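Local coordinates for protein photosystem II stability/assembly factor HCF136, chloroplastic (Cyanidioschyzon merolae, PDB 5OJ3) that probably acts in photosystem II biogenesis, being needed to assemble an early intermediate that includes D2 and cytochrome b559, at residues Phe302-Ala307 with Asn345-Glu350; Gly338-Asn343 with Ile352-Val357. All coordinates share one frame; numbering follows the deposited sequence.

Contact 1: residues Phe302-Ala307 with Asn345-Glu350; sequences FWTPHA and NLNSTE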
loop_
_atom_site.group_PDB
_atom_site.type_symbol
_atom_site.label_atom_id
_atom_site.label_comp_id
_atom_site.label_asym_id
_atom_site.label_seq_id
_atom_site.Cartn_x
_atom_site.Cartn_y
_atom_site.Cartn_z
ATOM N N PHE A 302 -6.980 -6.849 -18.815
ATOM C CA PHE A 302 -6.707 -5.425 -18.746
ATOM C C PHE A 302 -7.171 -4.882 -17.404
ATOM O O PHE A 302 -8.056 -5.454 -16.762
ATOM C CB PHE A 302 -7.412 -4.695 -19.897
ATOM C CG PHE A 302 -8.895 -4.987 -19.990
ATOM C CD1 PHE A 302 -9.383 -5.887 -20.922
ATOM C CD2 PHE A 302 -9.788 -4.402 -19.102
ATOM C CE1 PHE A 302 -10.738 -6.167 -20.995
ATOM C CE2 PHE A 302 -11.142 -4.675 -19.175
ATOM C CZ PHE A 302 -11.616 -5.560 -20.120
ATOM N N TRP A 303 -6.555 -3.779 -16.982
ATOM C CA TRP A 303 -7.117 -3.016 -15.880
ATOM C C TRP A 303 -8.450 -2.422 -16.317
ATOM O O TRP A 303 -8.644 -2.063 -17.483
ATOM C CB TRP A 303 -6.174 -1.896 -15.434
ATOM C CG TRP A 303 -4.906 -2.333 -14.755
ATOM C CD1 TRP A 303 -3.786 -2.840 -15.348
ATOM C CD2 TRP A 303 -4.618 -2.261 -13.351
ATOM N NE1 TRP A 303 -2.826 -3.104 -14.399
ATOM C CE2 TRP A 303 -3.313 -2.757 -13.165
ATOM C CE3 TRP A 303 -5.340 -1.830 -12.234
ATOM C CZ2 TRP A 303 -2.716 -2.836 -11.908
ATOM C CZ3 TRP A 303 -4.747 -1.911 -10.986
ATOM C CH2 TRP A 303 -3.448 -2.408 -10.834
ATOM N N THR A 304 -9.371 -2.303 -15.368
ATOM C CA THR A 304 -10.658 -1.700 -15.658
ATOM C C THR A 304 -10.672 -0.297 -15.082
ATOM O O THR A 304 -10.443 -0.134 -13.873
ATOM C CB THR A 304 -11.792 -2.534 -15.069
ATOM O OG1 THR A 304 -11.719 -3.869 -15.586
ATOM C CG2 THR A 304 -13.142 -1.938 -15.446
ATOM N N PRO A 305 -10.905 0.737 -15.891
ATOM C CA PRO A 305 -10.909 2.109 -15.367
ATOM C C PRO A 305 -12.289 2.554 -14.907
ATOM O O PRO A 305 -13.314 2.232 -15.510
ATOM C CB PRO A 305 -10.438 2.932 -16.573
ATOM C CG PRO A 305 -10.896 2.148 -17.756
ATOM C CD PRO A 305 -11.013 0.699 -17.359
ATOM N N HIS A 306 -12.299 3.324 -13.821
ATOM C CA HIS A 306 -13.525 3.774 -13.175
ATOM C C HIS A 306 -13.484 5.278 -12.943
ATOM O O HIS A 306 -12.470 5.812 -12.485
ATOM C CB HIS A 306 -13.734 3.034 -11.850
ATOM C CG HIS A 306 -13.606 1.548 -11.969
ATOM N ND1 HIS A 306 -14.698 0.722 -12.121
ATOM C CD2 HIS A 306 -12.520 0.740 -11.957
ATOM C CE1 HIS A 306 -14.291 -0.532 -12.203
ATOM N NE2 HIS A 306 -12.973 -0.548 -12.105
ATOM N N ALA A 307 -14.583 5.953 -13.263
ATOM C CA ALA A 307 -14.672 7.393 -13.056
ATOM C C ALA A 307 -14.725 7.730 -11.571
ATOM O O ALA A 307 -15.372 7.037 -10.778
ATOM C CB ALA A 307 -15.904 7.957 -13.764
ATOM N N ASN A 345 -18.545 -4.998 -7.924
ATOM C CA ASN A 345 -17.988 -5.730 -9.059
ATOM C C ASN A 345 -16.909 -4.858 -9.689
ATOM O O ASN A 345 -17.211 -3.896 -10.400
ATOM C CB ASN A 345 -19.084 -6.082 -10.058
ATOM C CG ASN A 345 -18.610 -7.031 -11.143
ATOM O OD1 ASN A 345 -17.419 -7.312 -11.266
ATOM N ND2 ASN A 345 -19.549 -7.533 -11.939
ATOM N N LEU A 346 -15.642 -5.193 -9.437
ATOM C CA LEU A 346 -14.542 -4.390 -9.963
ATOM C C LEU A 346 -14.341 -4.552 -11.462
ATOM O O LEU A 346 -13.472 -3.872 -12.020
ATOM C CB LEU A 346 -13.237 -4.738 -9.244
ATOM C CG LEU A 346 -13.255 -4.928 -7.730
ATOM C CD1 LEU A 346 -11.979 -5.622 -7.275
ATOM C CD2 LEU A 346 -13.422 -3.592 -7.026
ATOM N N ASN A 347 -15.102 -5.422 -12.126
ATOM C CA ASN A 347 -15.080 -5.505 -13.579
ATOM C C ASN A 347 -16.201 -4.717 -14.233
ATOM O O ASN A 347 -16.140 -4.471 -15.442
ATOM C CB ASN A 347 -15.173 -6.966 -14.032
ATOM C CG ASN A 347 -13.909 -7.737 -13.759
ATOM O OD1 ASN A 347 -13.889 -8.621 -12.906
ATOM N ND2 ASN A 347 -12.842 -7.409 -14.478
ATOM N N SER A 348 -17.212 -4.315 -13.470
ATOM C CA SER A 348 -18.332 -3.578 -14.032
ATOM C C SER A 348 -17.919 -2.141 -14.315
ATOM O O SER A 348 -17.265 -1.493 -13.491
ATOM C CB SER A 348 -19.525 -3.610 -13.074
ATOM O OG SER A 348 -20.666 -2.999 -13.653
ATOM N N THR A 349 -18.300 -1.653 -15.492
ATOM C CA THR A 349 -17.999 -0.296 -15.923
ATOM C C THR A 349 -19.020 0.711 -15.408
ATOM O O THR A 349 -18.929 1.897 -15.749
ATOM C CB THR A 349 -17.925 -0.226 -17.453
ATOM O OG1 THR A 349 -17.958 1.144 -17.875
ATOM C CG2 THR A 349 -19.083 -0.978 -18.068
ATOM N N GLU A 350 -19.972 0.265 -14.590
ATOM C CA GLU A 350 -21.078 1.093 -14.126
ATOM C C GLU A 350 -20.599 1.818 -12.870
ATOM O O GLU A 350 -20.379 1.184 -11.834
ATOM C CB GLU A 350 -22.301 0.229 -13.833
ATOM C CG GLU A 350 -23.076 -0.288 -15.062
ATOM C CD GLU A 350 -23.560 0.789 -16.024
ATOM O OE1 GLU A 350 -23.780 1.942 -15.595
ATOM O OE2 GLU A 350 -23.736 0.467 -17.221
#

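Contact 2: residues Gly338-Asn343 with Ile352-Val357; sequences GFTKPN and IAFDMV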
loop_
_atom_site.group_PDB
_atom_site.type_symbol
_atom_site.label_atom_id
_atom_site.label_comp_id
_atom_site.label_asym_id
_atom_site.label_seq_id
_atom_site.Cartn_x
_atom_site.Cartn_y
_atom_site.Cartn_z
ATOM N N GLY A 338 -14.188 8.799 1.378
ATOM C CA GLY A 338 -15.417 8.097 1.057
ATOM C C GLY A 338 -15.189 6.601 1.018
ATOM O O GLY A 338 -14.061 6.128 0.851
ATOM N N PHE A 339 -16.284 5.858 1.162
ATOM C CA PHE A 339 -16.257 4.403 1.124
ATOM C C PHE A 339 -17.408 3.902 0.264
ATOM O O PHE A 339 -18.395 4.606 0.039
ATOM C CB PHE A 339 -16.352 3.796 2.534
ATOM C CG PHE A 339 -15.562 4.543 3.568
ATOM C CD1 PHE A 339 -14.271 4.156 3.884
ATOM C CD2 PHE A 339 -16.104 5.642 4.216
ATOM C CE1 PHE A 339 -13.536 4.849 4.829
ATOM C CE2 PHE A 339 -15.376 6.338 5.164
ATOM C CZ PHE A 339 -14.092 5.942 5.471
ATOM N N THR A 340 -17.276 2.666 -0.208
ATOM C CA THR A 340 -18.272 2.049 -1.069
ATOM C C THR A 340 -19.056 0.993 -0.300
ATOM O O THR A 340 -18.600 0.462 0.717
ATOM C CB THR A 340 -17.621 1.421 -2.306
ATOM O OG1 THR A 340 -16.725 0.379 -1.902
ATOM C CG2 THR A 340 -16.849 2.471 -3.091
ATOM N N LYS A 341 -20.252 0.693 -0.804
ATOM C CA LYS A 341 -21.022 -0.423 -0.282
ATOM C C LYS A 341 -20.247 -1.724 -0.490
ATOM O O LYS A 341 -19.428 -1.822 -1.404
ATOM C CB LYS A 341 -22.385 -0.502 -0.968
ATOM N N PRO A 342 -20.458 -2.727 0.360
ATOM C CA PRO A 342 -19.791 -4.016 0.147
ATOM C C PRO A 342 -20.209 -4.662 -1.168
ATOM O O PRO A 342 -21.222 -4.306 -1.774
ATOM C CB PRO A 342 -20.243 -4.859 1.348
ATOM C CG PRO A 342 -20.725 -3.875 2.364
ATOM C CD PRO A 342 -21.247 -2.700 1.602
ATOM N N ASN A 343 -19.403 -5.636 -1.601
ATOM C CA ASN A 343 -19.684 -6.454 -2.785
ATOM C C ASN A 343 -19.838 -5.586 -4.040
ATOM O O ASN A 343 -20.910 -5.488 -4.640
ATOM C CB ASN A 343 -20.928 -7.323 -2.560
ATOM C CG ASN A 343 -20.624 -8.580 -1.768
ATOM O OD1 ASN A 343 -20.784 -8.614 -0.548
ATOM N ND2 ASN A 343 -20.187 -9.625 -2.461
ATOM N N ILE A 352 -18.816 3.237 -9.874
ATOM C CA ILE A 352 -18.819 2.910 -8.449
ATOM C C ILE A 352 -19.075 4.164 -7.618
ATOM O O ILE A 352 -18.340 5.153 -7.718
ATOM C CB ILE A 352 -17.496 2.248 -8.045
ATOM C CG1 ILE A 352 -17.109 1.169 -9.060
ATOM C CG2 ILE A 352 -17.593 1.680 -6.639
ATOM C CD1 ILE A 352 -15.931 0.321 -8.634
ATOM N N ALA A 353 -20.118 4.125 -6.792
ATOM C CA ALA A 353 -20.533 5.277 -5.997
ATOM C C ALA A 353 -19.914 5.195 -4.604
ATOM O O ALA A 353 -20.091 4.194 -3.900
ATOM C CB ALA A 353 -22.056 5.342 -5.899
ATOM N N PHE A 354 -19.190 6.241 -4.210
ATOM C CA PHE A 354 -18.635 6.339 -2.866
ATOM C C PHE A 354 -19.546 7.193 -1.998
ATOM O O PHE A 354 -20.094 8.198 -2.457
ATOM C CB PHE A 354 -17.230 6.954 -2.848
ATOM C CG PHE A 354 -16.165 6.091 -3.462
ATOM C CD1 PHE A 354 -16.247 5.669 -4.776
ATOM C CD2 PHE A 354 -15.092 5.667 -2.696
ATOM C CE1 PHE A 354 -15.261 4.875 -5.326
ATOM C CE2 PHE A 354 -14.105 4.868 -3.239
ATOM C CZ PHE A 354 -14.190 4.470 -4.553
ATOM N N ASP A 355 -19.697 6.793 -0.740
ATOM C CA ASP A 355 -20.439 7.577 0.238
ATOM C C ASP A 355 -19.453 8.485 0.964
ATOM O O ASP A 355 -18.600 8.007 1.718
ATOM C CB ASP A 355 -21.175 6.666 1.218
ATOM C CG ASP A 355 -22.272 5.858 0.553
ATOM O OD1 ASP A 355 -22.740 6.262 -0.533
ATOM O OD2 ASP A 355 -22.663 4.813 1.117
ATOM N N MET A 356 -19.576 9.791 0.746
ATOM C CA MET A 356 -18.625 10.738 1.309
ATOM C C MET A 356 -18.882 10.951 2.794
ATOM O O MET A 356 -20.019 10.902 3.271
ATOM C CB MET A 356 -18.678 12.077 0.567
ATOM C CG MET A 356 -18.405 11.972 -0.920
ATOM S SD MET A 356 -16.699 11.441 -1.188
ATOM C CE MET A 356 -16.796 10.730 -2.821
ATOM N N VAL A 357 -17.798 11.189 3.525
ATOM C CA VAL A 357 -17.829 11.330 4.971
ATOM C C VAL A 357 -17.082 12.604 5.343
ATOM O O VAL A 357 -16.204 13.065 4.607
ATOM C CB VAL A 357 -17.212 10.070 5.637
ATOM C CG1 VAL A 357 -16.800 10.313 7.084
ATOM C CG2 VAL A 357 -18.178 8.898 5.542
#

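Contact 1: residues Phe302-Ala307 with Asn345-Glu350
Asn345 opens a type I beta turn that closes with a backbone hydrogen bond from Ser348 N to Asn345 O (3.1 Å). Asparagine suits this first position because its short side chain curls forward along the chain: OD1, above whose carbonyl plane the donor lies, accepts from Asn347 N at 3.1 Å, making an Asx turn. Leu346 meets the strand through its backbone. Its carbonyl O sits 3.7 Å from Thr304 CB and lies in the plane of the His306 ring, at the edge, 3.4 Å from NE2; that nitrogen's firm partner is Thr295 OG1, of strand 292-296. In this seven-bladed beta-propeller, strand 304-307 pairs with 292-296 at the edge of one blade, and the 345-350 loop reaches it from between the last two strands of the next. Asn347 crosses Thr304 at about a right angle, ND2 standing 3.9 Å from OG1. Thr304 is buried, CB directed at the turn, with OG1 beside its N and CG2 beside its carbonyl carbon, so the branches spread along the turn's backbone oxygens, CG2 3.9 Å from Asn347 O. Ser348 O reaches the His306 ring edge, 3.4 Å from CE1, so two backbone oxygens border a ring that Phe293 meets nearly parallel.

Contact 2: residues Gly338-Asn343 with Ile352-Val357
The methyl CG2 of Thr340 sits over the centre of the Phe354 ring, 3.4 Å from the centroid and 1° off the normal, a CH-pi contact in which all six ring carbons are almost equally near. The two side chains run side by side, pointing the same way. Thr340 holds OG1 in the crowded position between backbone N and carbonyl carbon, which leaves CG2 beside N and facing the ring, while OG1 accepts a hydrogen bond from Ile328 N. Threonine thus serves both an apolar and a polar neighbour. Ile352 CG2 approaches the same methyl at 3.7 Å, and Gly338 O lies near the plane of the Phe354 ring at its edge. An alanine in place of Phe354 would remove the ring under the Thr340 methyl and would probably loosen the packing against Ile328 and Glu330. Phe339 and Asp355 form the hydrogen-bonded pair: Asp355 N gives a nearly straight bond to Phe339 O (2.7 Å, 171°), in the carbonyl plane, and Phe339 N returns one to Asp355 O at 3.2 Å. Phe339 crosses Val357 obliquely; its apolar ring suits a buried place, packing on Trp329 of strand 328-332 with its edge toward Val357 CG2, 3.8 Å from CE2. Gly338 and Met356 form a non-hydrogen-bonded pair, their CA atoms 4.2 Å apart. Strands 336-340 and 354-356 are the last two of a four-stranded antiparallel sheet, a beta-propeller blade.

Contacts 1 and 2 lie on the same side of the chain's centre, their own centres about 15 Å apart, and their segments alternate along the chain. The connection between strands 336-340 and 354-356, the pair joined in contact 2, contains residues 345-350, which leave their own blade to meet strand 304-307 of the preceding one. Contact 1 is therefore made between blades and contact 2 within a blade. They touch directly where Ile352 CD1 packs against His306 ND1 at 3.7 Å, so Ile352 has one methyl, CG2, beside Thr340 and the other beside the histidine ring. The centres stand about 20 Å (contact 1) and 19 Å (contact 2) from the chain centre, as structural packing toward the outer part of the torus.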